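Local coordinates for oxysterol-binding protein homolog 3 (Saccharomyces cerevisiae, PDB 4IC4) that carries lipids in a hydrophobic pocket of its OSBP-related domain and transfers them between membranes, in transport coupled to phosphoinositides, at residues 77-82 with 137-142; 107-110 with 114-117; 261-266 with 273-278; 304-309 with 325-330; 365-368 with 372-375. All coordinates share one frame; numbering follows the deposited sequence.

How the interactions relate
Interaction 1 lies deepest, its centre about 8 Å from that of the chain, with no hydrogen bond across it and almost entirely hydrocarbon: a turn between two helices leans on strand 137-145. Interaction 2, also buried, mixes hydrocarbon with a charged arginine; the two meet through a salt bridge from Glu77 OE2 to Arg114 NH2 (2.8 Å). Interactions 3 and 5 are antiparallel hairpins. The first belongs to the main run of strands that includes strand 137-145, while the second forms a separate two-stranded ribbon at the surface, its Tyr374 packing on Ile140. Interaction 4, partly buried, ties the loop after helix 300-305 to helix 325-331 chiefly through one arginine, and Leu305 there touches Glu77.

Interaction 1. Residues 77-82 with 137-142; sequences ETFEYA and FRLISE
Ala82 and Phe79 project from a type I turn and meet two side chains of strand 137-145, Phe137 and Leu139. The small bump is Ala82 CB, which sits 3.5 Å from Phe137 CE2 and almost as near to CD2, so the methyl meets the CD2-CE2 side of the ring obliquely. Farther round the same ring, CZ fits beside the stem of Phe79, 4.0 Å from its CB. The Phe137 ring thus occupies the shallow hollow between the first and last residues of the turn. Its CG is placed between the backbone N and the carbonyl carbon (chi1 79°), a rotation that carries the ring off the strand to the turn. Leu139 supplies the next bump: its CD1 methyl comes obliquely onto the Phe79 ring, 3.5 Å from CD2 and 3.8 Å from CE2. The turn itself is closed by the backbone bond from Ala82 N to Phe79 O, 3.1 Å long. Around the contact, Trp160 touches both Ala82 and Phe137, and Ala155 and Cys162 touch Phe79, so the connection between helices 71-76 and 83-88 lies against the strands of the lipid-transfer domain's barrel. No hydrogen bond crosses between the two segments; the contact is nearly all hydrocarbon, and the hold therefore depends mainly on fit and on the exclusion of water.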
# COMPACT_ATOMS: atom_id res chain seq x y z
N GLU A 77 -2.46 -2.44 1.44
CA GLU A 77 -3.36 -3.04 0.46
C GLU A 77 -2.57 -3.89 -0.52
O GLU A 77 -3.14 -4.65 -1.30
CB GLU A 77 -4.15 -1.95 -0.27
CG GLU A 77 -5.12 -1.22 0.65
CD GLU A 77 -5.94 -0.16 -0.06
OE1 GLU A 77 -6.83 -0.51 -0.86
OE2 GLU A 77 -5.69 1.04 0.20
N THR A 78 -1.24 -3.76 -0.47
CA THR A 78 -0.36 -4.56 -1.30
C THR A 78 -0.63 -6.03 -0.96
O THR A 78 -0.39 -6.93 -1.77
CB THR A 78 1.13 -4.24 -1.00
OG1 THR A 78 1.44 -2.94 -1.50
CG2 THR A 78 2.05 -5.27 -1.65
N PHE A 79 -1.16 -6.27 0.24
CA PHE A 79 -1.43 -7.62 0.72
C PHE A 79 -2.88 -8.09 0.65
O PHE A 79 -3.24 -9.12 1.22
CB PHE A 79 -0.89 -7.77 2.14
CG PHE A 79 0.61 -7.67 2.22
CD1 PHE A 79 1.40 -8.79 1.94
CD2 PHE A 79 1.23 -6.46 2.49
CE1 PHE A 79 2.79 -8.69 1.93
CE2 PHE A 79 2.62 -6.35 2.49
CZ PHE A 79 3.40 -7.47 2.21
N GLU A 80 -3.72 -7.35 -0.07
CA GLU A 80 -5.13 -7.73 -0.20
C GLU A 80 -5.26 -9.16 -0.73
O GLU A 80 -6.15 -9.90 -0.31
CB GLU A 80 -5.86 -6.77 -1.16
CG GLU A 80 -7.32 -7.15 -1.38
CD GLU A 80 -8.03 -6.25 -2.39
OE1 GLU A 80 -7.43 -5.27 -2.89
OE2 GLU A 80 -9.21 -6.54 -2.68
N TYR A 81 -4.38 -9.54 -1.66
CA TYR A 81 -4.43 -10.87 -2.25
C TYR A 81 -3.27 -11.76 -1.80
O TYR A 81 -2.69 -12.53 -2.58
CB TYR A 81 -4.45 -10.75 -3.78
CG TYR A 81 -5.61 -9.93 -4.30
CD1 TYR A 81 -6.88 -10.49 -4.45
CD2 TYR A 81 -5.45 -8.58 -4.61
CE1 TYR A 81 -7.97 -9.72 -4.89
CE2 TYR A 81 -6.53 -7.81 -5.06
CZ TYR A 81 -7.78 -8.38 -5.20
OH TYR A 81 -8.83 -7.61 -5.63
N ALA A 82 -2.96 -11.66 -0.51
CA ALA A 82 -1.90 -12.44 0.11
C ALA A 82 -2.03 -13.95 -0.13
O ALA A 82 -1.03 -14.66 -0.17
CB ALA A 82 -1.87 -12.16 1.61
N PHE A 137 -2.01 -14.28 8.01
CA PHE A 137 -0.86 -13.40 8.14
C PHE A 137 -1.08 -12.22 9.06
O PHE A 137 -2.21 -11.89 9.43
CB PHE A 137 -0.41 -12.89 6.76
CG PHE A 137 -1.25 -11.76 6.21
CD1 PHE A 137 -1.04 -10.44 6.62
CD2 PHE A 137 -2.24 -12.01 5.25
CE1 PHE A 137 -1.79 -9.39 6.09
CE2 PHE A 137 -2.99 -10.96 4.72
CZ PHE A 137 -2.77 -9.65 5.13
N ARG A 138 0.02 -11.59 9.45
CA ARG A 138 -0.03 -10.40 10.27
C ARG A 138 1.00 -9.47 9.69
O ARG A 138 2.02 -9.90 9.15
CB ARG A 138 0.29 -10.71 11.73
CG ARG A 138 1.72 -11.15 11.98
CD ARG A 138 1.90 -11.48 13.45
NE ARG A 138 3.29 -11.80 13.76
CZ ARG A 138 3.68 -12.30 14.93
NH1 ARG A 138 2.79 -12.53 15.88
NH2 ARG A 138 4.96 -12.57 15.14
N LEU A 139 0.73 -8.18 9.79
CA LEU A 139 1.62 -7.18 9.26
C LEU A 139 1.80 -6.05 10.25
O LEU A 139 0.88 -5.71 10.99
CB LEU A 139 1.03 -6.64 7.95
CG LEU A 139 1.56 -5.39 7.25
CD1 LEU A 139 1.07 -5.39 5.80
CD2 LEU A 139 1.11 -4.13 7.97
N ILE A 140 3.01 -5.50 10.30
CA ILE A 140 3.28 -4.34 11.13
C ILE A 140 4.03 -3.35 10.25
O ILE A 140 4.86 -3.74 9.42
CB ILE A 140 4.11 -4.68 12.40
CG1 ILE A 140 4.34 -3.39 13.21
CG2 ILE A 140 5.44 -5.30 12.03
CD1 ILE A 140 3.07 -2.70 13.66
N SER A 141 3.72 -2.07 10.40
CA SER A 141 4.37 -1.03 9.62
C SER A 141 4.60 0.20 10.48
O SER A 141 3.90 0.40 11.48
CB SER A 141 3.52 -0.67 8.39
OG SER A 141 2.26 -0.14 8.75
N GLU A 142 5.57 1.01 10.10
CA GLU A 142 5.91 2.21 10.85
C GLU A 142 6.55 3.24 9.94
O GLU A 142 7.29 2.89 9.02
CB GLU A 142 6.88 1.82 11.99
CG GLU A 142 7.33 2.97 12.88
CD GLU A 142 8.09 2.49 14.12
OE1 GLU A 142 8.79 1.46 14.06
OE2 GLU A 142 7.99 3.17 15.17

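Interaction 2. Residues 107-110 with 114-117; sequences SIYR and RTLR
Arg114 opens the second segment and meets both Ile108 and Tyr109. Its CG, anti to the backbone N (chi1 -170°), passes 3.4 Å from Ile108 O and 3.9 Å from Tyr109 CD1; the chain then bends at chi2 (71°) and brings the guanidinium beside Ile108. There NH1 lies 3.8 Å from both CB and CD1 of that isoleucine. A water bridges the two residues, accepting from Arg114 NH1 at 2.8 Å and lying 2.7 Å from Ile108 O. The Tyr109 ring and the guanidinium planes are inclined by 41°, so they do not stack; instead, the centre of one ring face is covered by Ile108 CG1. Next comes Thr115, whose CG2 methyl reaches Tyr109 CD1 at 4.1 Å, while its hydroxyl bonds to Lys112 O. These contacts join two turns of the chain between helix 94-104 and strand 118-120, the strand beginning with the phosphoinositide-binding Lys118. The charged end of Arg114 forms salt bridges with Glu67 through NE and with Glu77 through NH2. With NH1 on the water, all three nitrogens have polar partners, and the two carboxylates are likely to compensate the arginine's buried charge.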
# COMPACT_ATOMS: atom_id res chain seq x y z
N SER A 107 -5.07 -3.16 -8.86
CA SER A 107 -6.52 -3.27 -8.95
C SER A 107 -7.33 -2.33 -8.06
O SER A 107 -8.52 -2.13 -8.30
CB SER A 107 -6.95 -4.72 -8.68
OG SER A 107 -6.66 -5.11 -7.34
N ILE A 108 -6.71 -1.77 -7.02
CA ILE A 108 -7.47 -0.87 -6.16
C ILE A 108 -7.85 0.42 -6.88
O ILE A 108 -8.69 1.18 -6.41
CB ILE A 108 -6.70 -0.50 -4.85
CG1 ILE A 108 -5.42 0.27 -5.17
CG2 ILE A 108 -6.41 -1.77 -4.05
CD1 ILE A 108 -4.73 0.83 -3.93
N TYR A 109 -7.25 0.64 -8.05
CA TYR A 109 -7.54 1.84 -8.82
C TYR A 109 -8.47 1.56 -9.99
O TYR A 109 -8.63 2.40 -10.87
CB TYR A 109 -6.23 2.44 -9.34
CG TYR A 109 -5.29 2.85 -8.24
CD1 TYR A 109 -5.63 3.85 -7.34
CD2 TYR A 109 -4.06 2.20 -8.07
CE1 TYR A 109 -4.79 4.20 -6.29
CE2 TYR A 109 -3.21 2.55 -7.02
CZ TYR A 109 -3.59 3.55 -6.13
OH TYR A 109 -2.78 3.90 -5.07
N ARG A 110 -9.10 0.39 -10.00
CA ARG A 110 -10.01 0.06 -11.10
C ARG A 110 -11.18 1.03 -11.16
O ARG A 110 -11.61 1.40 -12.26
CB ARG A 110 -10.48 -1.40 -11.02
CG ARG A 110 -11.22 -1.85 -9.77
CD ARG A 110 -11.38 -3.36 -9.88
NE ARG A 110 -12.14 -4.04 -8.83
CZ ARG A 110 -11.69 -4.31 -7.61
NH1 ARG A 110 -10.47 -3.94 -7.25
NH2 ARG A 110 -12.44 -5.01 -6.77
N ARG A 114 -11.21 6.22 -6.95
CA ARG A 114 -10.09 6.08 -6.02
C ARG A 114 -8.92 7.02 -6.32
O ARG A 114 -8.15 7.37 -5.43
CB ARG A 114 -9.58 4.62 -6.02
CG ARG A 114 -8.58 4.28 -4.90
CD ARG A 114 -9.27 4.25 -3.54
NE ARG A 114 -8.30 4.26 -2.44
CZ ARG A 114 -7.74 3.18 -1.90
NH1 ARG A 114 -8.03 1.96 -2.33
NH2 ARG A 114 -6.87 3.32 -0.90
N THR A 115 -8.80 7.45 -7.58
CA THR A 115 -7.70 8.33 -7.95
C THR A 115 -7.95 9.82 -7.65
O THR A 115 -7.06 10.64 -7.87
CB THR A 115 -7.36 8.19 -9.45
OG1 THR A 115 -8.43 8.73 -10.24
CG2 THR A 115 -7.15 6.73 -9.82
N LEU A 116 -9.13 10.15 -7.15
CA LEU A 116 -9.50 11.54 -6.85
C LEU A 116 -8.86 12.11 -5.58
O LEU A 116 -8.59 13.31 -5.51
CB LEU A 116 -11.02 11.67 -6.76
CG LEU A 116 -11.80 11.40 -8.05
CD1 LEU A 116 -13.28 11.28 -7.73
CD2 LEU A 116 -11.55 12.52 -9.04
N ARG A 117 -8.64 11.26 -4.58
CA ARG A 117 -8.05 11.70 -3.32
C ARG A 117 -6.81 10.89 -2.96
O ARG A 117 -6.52 9.87 -3.58
CB ARG A 117 -9.06 11.60 -2.18
CG ARG A 117 -10.22 12.58 -2.23
CD ARG A 117 -11.50 11.86 -2.58
NE ARG A 117 -12.70 12.64 -2.30
CZ ARG A 117 -13.93 12.23 -2.60
NH1 ARG A 117 -14.12 11.05 -3.18
NH2 ARG A 117 -14.97 13.00 -2.31
O HOH W 1 -9.98 0.81 -4.06

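Interaction 3. Residues 261-266 with 273-278; sequences KKETLA and LANETT
A beta hairpin made by strands 263-268 and 272-275 brings Ala266 and Ala274 together as an antiparallel hydrogen-bonded pair. Ala266 N gives its hydrogen to Ala274 O at 3.0 Å, nearly along the C=O axis, and Ala274 N returns a bond to Ala266 O. The neighbouring non-hydrogen-bonded pair is Leu265 and Asn275; Leu265 CB also packs 3.7 Å from Leu273 CD1. Strand 247-253 continues the antiparallel run beyond Leu265, and helix 94-104 touches Leu273 and Glu263. At Asn275 the second strand gives way to an Asx motif. CG anti to the backbone N (chi1 -179°) lets OD1 turn back to accept from Thr278 N at 3.1 Å, from above the carbonyl plane. The same amide meets the first strand through two waters: one joins its ND2 to Glu263 OE2, and the other joins OD1 to Thr264 N and is 2.6 Å from Thr277 OG1. Just past the strand, Glu276 N still donates to Thr264 O at 2.9 Å. Its side chain reaches across the pair, setting CG 3.5 Å from the Ala266 methyl and OE2 in a salt bridge with Lys249. Cut back to an alanine, this position would probably leave Lys249 without its carboxylate mate and uncover the Ala266 methyl. Leu273 CD1, meanwhile, lies against Ala266 O near the hairpin turn.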
# COMPACT_ATOMS: atom_id res chain seq x y z
N LYS A 261 9.67 -24.71 -17.28
CA LYS A 261 9.62 -24.23 -18.66
C LYS A 261 9.09 -22.81 -18.80
O LYS A 261 8.52 -22.25 -17.86
CB LYS A 261 8.77 -25.17 -19.51
CG LYS A 261 9.31 -26.60 -19.62
CD LYS A 261 10.26 -26.79 -20.81
CE LYS A 261 11.51 -25.92 -20.74
NZ LYS A 261 11.23 -24.49 -21.05
N LYS A 262 9.29 -22.23 -19.98
CA LYS A 262 8.83 -20.88 -20.25
C LYS A 262 7.31 -20.83 -20.34
O LYS A 262 6.69 -21.71 -20.94
CB LYS A 262 9.44 -20.37 -21.56
CG LYS A 262 10.95 -20.22 -21.52
CD LYS A 262 11.49 -19.66 -22.82
CE LYS A 262 13.00 -19.49 -22.77
NZ LYS A 262 13.54 -18.92 -24.03
N GLU A 263 6.73 -19.80 -19.75
CA GLU A 263 5.28 -19.64 -19.74
C GLU A 263 4.93 -18.18 -19.95
O GLU A 263 5.76 -17.29 -19.74
CB GLU A 263 4.71 -20.12 -18.41
CG GLU A 263 5.04 -21.56 -18.06
CD GLU A 263 4.63 -21.93 -16.65
OE1 GLU A 263 5.18 -21.34 -15.69
OE2 GLU A 263 3.76 -22.81 -16.49
N THR A 264 3.69 -17.93 -20.36
CA THR A 264 3.22 -16.57 -20.58
C THR A 264 1.86 -16.39 -19.92
O THR A 264 1.03 -17.30 -19.93
CB THR A 264 3.11 -16.25 -22.08
OG1 THR A 264 4.41 -16.33 -22.69
CG2 THR A 264 2.56 -14.85 -22.28
N LEU A 265 1.66 -15.22 -19.34
CA LEU A 265 0.40 -14.90 -18.67
C LEU A 265 -0.15 -13.63 -19.30
O LEU A 265 0.60 -12.82 -19.85
CB LEU A 265 0.63 -14.67 -17.18
CG LEU A 265 1.55 -15.63 -16.41
CD1 LEU A 265 1.65 -15.16 -14.96
CD2 LEU A 265 1.02 -17.05 -16.48
N ALA A 266 -1.47 -13.45 -19.21
CA ALA A 266 -2.09 -12.26 -19.77
C ALA A 266 -3.38 -11.93 -19.04
O ALA A 266 -4.06 -12.82 -18.53
CB ALA A 266 -2.37 -12.45 -21.25
N LEU A 273 -6.14 -12.34 -14.29
CA LEU A 273 -4.92 -12.78 -14.94
C LEU A 273 -5.01 -14.28 -15.18
O LEU A 273 -5.42 -15.03 -14.29
CB LEU A 273 -3.71 -12.46 -14.05
CG LEU A 273 -2.34 -12.99 -14.47
CD1 LEU A 273 -2.00 -12.49 -15.87
CD2 LEU A 273 -1.29 -12.53 -13.47
N ALA A 274 -4.65 -14.72 -16.38
CA ALA A 274 -4.71 -16.14 -16.70
C ALA A 274 -3.46 -16.63 -17.42
O ALA A 274 -2.70 -15.84 -17.98
CB ALA A 274 -5.94 -16.43 -17.55
N ASN A 275 -3.25 -17.94 -17.38
CA ASN A 275 -2.13 -18.57 -18.05
C ASN A 275 -2.54 -18.61 -19.52
O ASN A 275 -3.58 -19.16 -19.86
CB ASN A 275 -1.95 -19.99 -17.51
CG ASN A 275 -0.78 -20.72 -18.15
OD1 ASN A 275 -0.71 -20.84 -19.37
ND2 ASN A 275 0.13 -21.22 -17.32
N GLU A 276 -1.74 -18.02 -20.40
CA GLU A 276 -2.09 -17.99 -21.82
C GLU A 276 -2.14 -19.34 -22.51
O GLU A 276 -2.91 -19.54 -23.45
CB GLU A 276 -1.14 -17.06 -22.60
CG GLU A 276 -1.38 -15.58 -22.35
CD GLU A 276 -1.02 -14.73 -23.55
OE1 GLU A 276 0.17 -14.67 -23.91
OE2 GLU A 276 -1.94 -14.12 -24.14
N THR A 277 -1.31 -20.28 -22.06
CA THR A 277 -1.29 -21.61 -22.66
C THR A 277 -2.51 -22.44 -22.27
O THR A 277 -3.19 -23.01 -23.12
CB THR A 277 -0.02 -22.39 -22.25
OG1 THR A 277 1.14 -21.65 -22.64
CG2 THR A 277 0.00 -23.76 -22.94
N THR A 278 -2.78 -22.51 -20.97
CA THR A 278 -3.90 -23.30 -20.47
C THR A 278 -5.21 -22.54 -20.33
O THR A 278 -6.28 -23.14 -20.31
CB THR A 278 -3.56 -23.91 -19.09
OG1 THR A 278 -3.38 -22.85 -18.14
CG2 THR A 278 -2.28 -24.73 -19.17
O HOH W 2 2.25 -22.36 -18.96
O HOH W 3 2.22 -20.39 -20.58

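Interaction 4. Residues 304-309 with 325-330; sequences NLNEIT and PDIRAY
Asn306, just past helix 300-305, meets Arg328 and Ile327 of helix 325-331. Its backbone O is gripped end-on by both terminal nitrogens of the arginine: NH2 donates at 2.8 Å and NH1 at 3.0 Å, and the oxygen lies at the guanidinium edge, close to its plane. Of the two, NH2 makes the straighter bond (149° at hydrogen). The Asn306 amide is laid almost parallel over one face of the guanidinium, the planes differing by 5°. Two residues on, Ile308 brings CG1 obliquely to within 4.1 Å of Arg328 NH2, a looser contact on the exposed side. Arg328 reaches the loop by kinking at chi2 and chi3, which bring the guanidinium round from the flank of the helix. Beyond the segments, its NH1 forms a salt bridge with Glu331 and its NH2 also bonds to Arg322 O. Ile327, beside it, touches Phe120 of strand 118-120, linking this helix to the strand that begins with the lipid-binding Lys118. Across the contact the cation meets a neutral carbonyl, while the nearby acid is on its own helix; the join therefore rests on directed hydrogen bonds, with the charge probably balanced at least in part by Glu331.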
# COMPACT_ATOMS: atom_id res chain seq x y z
N ASN A 304 -12.03 -1.95 5.40
CA ASN A 304 -11.76 -2.64 6.65
C ASN A 304 -10.46 -2.24 7.33
O ASN A 304 -10.25 -2.57 8.50
CB ASN A 304 -11.77 -4.16 6.41
CG ASN A 304 -13.16 -4.69 6.16
OD1 ASN A 304 -14.14 -4.13 6.66
ND2 ASN A 304 -13.27 -5.77 5.40
N LEU A 305 -9.60 -1.52 6.62
CA LEU A 305 -8.31 -1.10 7.16
C LEU A 305 -8.39 -0.28 8.43
O LEU A 305 -7.63 -0.51 9.38
CB LEU A 305 -7.55 -0.30 6.10
CG LEU A 305 -7.01 -1.06 4.88
CD1 LEU A 305 -6.60 -0.06 3.81
CD2 LEU A 305 -5.85 -1.96 5.28
N ASN A 306 -9.30 0.69 8.46
CA ASN A 306 -9.40 1.58 9.61
C ASN A 306 -10.41 1.17 10.67
O ASN A 306 -10.76 1.97 11.53
CB ASN A 306 -9.72 3.00 9.14
CG ASN A 306 -9.21 4.07 10.10
OD1 ASN A 306 -9.87 5.09 10.33
ND2 ASN A 306 -8.02 3.84 10.65
N GLU A 307 -10.88 -0.08 10.62
CA GLU A 307 -11.84 -0.54 11.61
C GLU A 307 -11.16 -1.16 12.83
O GLU A 307 -10.16 -1.87 12.71
CB GLU A 307 -12.80 -1.57 11.01
CG GLU A 307 -13.78 -2.14 12.04
CD GLU A 307 -14.76 -3.15 11.48
OE1 GLU A 307 -14.40 -3.89 10.54
OE2 GLU A 307 -15.90 -3.21 11.99
N ILE A 308 -11.71 -0.87 14.00
CA ILE A 308 -11.21 -1.44 15.24
C ILE A 308 -12.17 -2.57 15.59
O ILE A 308 -13.36 -2.33 15.83
CB ILE A 308 -11.21 -0.40 16.39
CG1 ILE A 308 -10.21 0.71 16.09
CG2 ILE A 308 -10.87 -1.08 17.71
CD1 ILE A 308 -10.21 1.83 17.11
N THR A 309 -11.68 -3.80 15.57
CA THR A 309 -12.50 -4.96 15.89
C THR A 309 -11.98 -5.55 17.20
O THR A 309 -11.09 -4.99 17.83
CB THR A 309 -12.40 -6.06 14.81
OG1 THR A 309 -11.08 -6.62 14.82
CG2 THR A 309 -12.71 -5.50 13.43
N PRO A 325 -7.30 10.93 15.22
CA PRO A 325 -8.56 11.67 15.28
C PRO A 325 -9.01 12.36 14.01
O PRO A 325 -10.21 12.47 13.75
CB PRO A 325 -8.33 12.65 16.43
CG PRO A 325 -6.88 12.93 16.34
CD PRO A 325 -6.28 11.55 16.09
N ASP A 326 -8.06 12.84 13.21
CA ASP A 326 -8.43 13.51 11.98
C ASP A 326 -8.96 12.51 10.97
O ASP A 326 -9.99 12.75 10.32
CB ASP A 326 -7.24 14.31 11.41
CG ASP A 326 -5.95 13.50 11.29
OD1 ASP A 326 -5.85 12.38 11.84
OD2 ASP A 326 -5.02 14.02 10.64
N ILE A 327 -8.30 11.36 10.85
CA ILE A 327 -8.76 10.34 9.92
C ILE A 327 -10.13 9.82 10.36
O ILE A 327 -11.03 9.63 9.53
CB ILE A 327 -7.78 9.15 9.85
CG1 ILE A 327 -6.40 9.63 9.37
CG2 ILE A 327 -8.34 8.07 8.92
CD1 ILE A 327 -5.39 8.51 9.14
N ARG A 328 -10.31 9.61 11.66
CA ARG A 328 -11.58 9.11 12.18
C ARG A 328 -12.72 10.09 11.98
O ARG A 328 -13.80 9.71 11.53
CB ARG A 328 -11.45 8.77 13.67
CG ARG A 328 -12.70 8.11 14.26
CD ARG A 328 -12.95 6.76 13.62
NE ARG A 328 -11.83 5.85 13.86
CZ ARG A 328 -11.66 4.69 13.23
NH1 ARG A 328 -12.53 4.28 12.32
NH2 ARG A 328 -10.60 3.94 13.52
N ALA A 329 -12.49 11.35 12.32
CA ALA A 329 -13.52 12.37 12.16
C ALA A 329 -13.91 12.50 10.69
O ALA A 329 -15.10 12.62 10.37
CB ALA A 329 -13.02 13.71 12.70
N TYR A 330 -12.92 12.46 9.81
CA TYR A 330 -13.14 12.57 8.37
C TYR A 330 -13.95 11.37 7.88
O TYR A 330 -14.87 11.52 7.07
CB TYR A 330 -11.80 12.63 7.64
CG TYR A 330 -11.90 12.96 6.17
CD1 TYR A 330 -12.42 14.18 5.75
CD2 TYR A 330 -11.44 12.07 5.20
CE1 TYR A 330 -12.47 14.52 4.39
CE2 TYR A 330 -11.49 12.39 3.85
CZ TYR A 330 -12.00 13.61 3.45
OH TYR A 330 -12.02 13.94 2.11

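Interaction 5. Residues 365-368 with 372-375; sequences EKVS and WKYI
Trp372 packs tightly beneath Lys366, the lysine's CB standing 3.8 Å above the middle of the six-membered ring and only 10° off its normal. From this CH-pi contact the extended lysine chain continues over the indole, with CG 4.0 Å from Trp372 NE1. The backbone lies close too, Lys366 N over the same ring, 3.4 Å from CE3. With CG anti to the carbonyl carbon (chi1 -72°), the indole is turned under the opposite strand. Strands 364-368 and 371-374 form a small antiparallel hairpin, a sheet of its own resting on the barrel strands. Glu365 and Lys373 are its hydrogen-bonded pair, each backbone N donating to the other's O at 2.8 Å, and a classic beta bulge follows where Val367 and Ser368 both face Glu371. Without the indole, as with an alanine here, the lysine chain would probably lose its aromatic floor and a gap would open beside Pro361 and Val144. The other side, bearing Glu365 and Lys373, is looser and largely solvent-exposed. Val367 CG2 touches Lys373 CB at 3.6 Å, and Ile375 CG1 rests 3.8 Å from Glu365 CB. The charged Glu365 OE1 and Lys373 NZ stay 4.9 Å apart.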
# COMPACT_ATOMS: atom_id res chain seq x y z
N GLU A 365 14.80 -1.12 12.55
CA GLU A 365 16.13 -0.55 12.69
C GLU A 365 16.74 -0.40 11.30
O GLU A 365 16.49 -1.21 10.41
CB GLU A 365 17.01 -1.45 13.56
CG GLU A 365 17.24 -2.84 12.99
CD GLU A 365 18.06 -3.71 13.93
OE1 GLU A 365 18.37 -4.86 13.55
OE2 GLU A 365 18.38 -3.25 15.04
N LYS A 366 17.53 0.65 11.11
CA LYS A 366 18.16 0.91 9.82
C LYS A 366 19.38 0.01 9.65
O LYS A 366 20.28 0.01 10.48
CB LYS A 366 18.56 2.38 9.73
CG LYS A 366 18.94 2.84 8.34
CD LYS A 366 19.12 4.35 8.29
CE LYS A 366 19.38 4.83 6.87
NZ LYS A 366 19.48 6.32 6.80
N VAL A 367 19.39 -0.76 8.57
CA VAL A 367 20.50 -1.67 8.28
C VAL A 367 21.42 -1.11 7.21
O VAL A 367 22.58 -1.51 7.10
CB VAL A 367 19.97 -3.05 7.83
CG1 VAL A 367 21.14 -3.99 7.54
CG2 VAL A 367 19.09 -3.64 8.92
N SER A 368 20.90 -0.18 6.41
CA SER A 368 21.68 0.44 5.35
C SER A 368 20.88 1.59 4.75
O SER A 368 19.80 1.92 5.23
CB SER A 368 22.01 -0.57 4.26
OG SER A 368 20.84 -0.95 3.55
N TRP A 372 15.41 -0.78 6.05
CA TRP A 372 15.13 -0.94 7.47
C TRP A 372 14.70 -2.39 7.69
O TRP A 372 14.23 -3.05 6.77
CB TRP A 372 14.02 0.01 7.92
CG TRP A 372 14.45 1.45 7.99
CD1 TRP A 372 14.79 2.26 6.94
CD2 TRP A 372 14.61 2.23 9.17
NE1 TRP A 372 15.15 3.50 7.40
CE2 TRP A 372 15.05 3.52 8.77
CE3 TRP A 372 14.43 1.98 10.54
CZ2 TRP A 372 15.30 4.55 9.68
CZ3 TRP A 372 14.69 3.01 11.45
CH2 TRP A 372 15.12 4.27 11.01
N LYS A 373 14.86 -2.86 8.92
CA LYS A 373 14.52 -4.24 9.25
C LYS A 373 13.79 -4.36 10.58
O LYS A 373 14.10 -3.66 11.54
CB LYS A 373 15.82 -5.07 9.27
CG LYS A 373 15.67 -6.54 9.60
CD LYS A 373 17.01 -7.24 9.43
CE LYS A 373 16.96 -8.71 9.82
NZ LYS A 373 16.69 -8.89 11.27
N TYR A 374 12.80 -5.25 10.61
CA TYR A 374 12.01 -5.49 11.82
C TYR A 374 12.91 -5.90 12.98
O TYR A 374 13.77 -6.77 12.84
CB TYR A 374 10.99 -6.60 11.55
CG TYR A 374 10.17 -7.00 12.75
CD1 TYR A 374 9.11 -6.20 13.20
CD2 TYR A 374 10.43 -8.18 13.44
CE1 TYR A 374 8.35 -6.57 14.29
CE2 TYR A 374 9.68 -8.56 14.55
CZ TYR A 374 8.63 -7.75 14.97
OH TYR A 374 7.86 -8.12 16.05
N ILE A 375 12.71 -5.26 14.13
CA ILE A 375 13.50 -5.56 15.33
C ILE A 375 12.88 -6.73 16.08
O ILE A 375 11.72 -6.69 16.47
CB ILE A 375 13.56 -4.34 16.28
CG1 ILE A 375 14.29 -3.18 15.60
CG2 ILE A 375 14.27 -4.72 17.58
CD1 ILE A 375 14.30 -1.90 16.42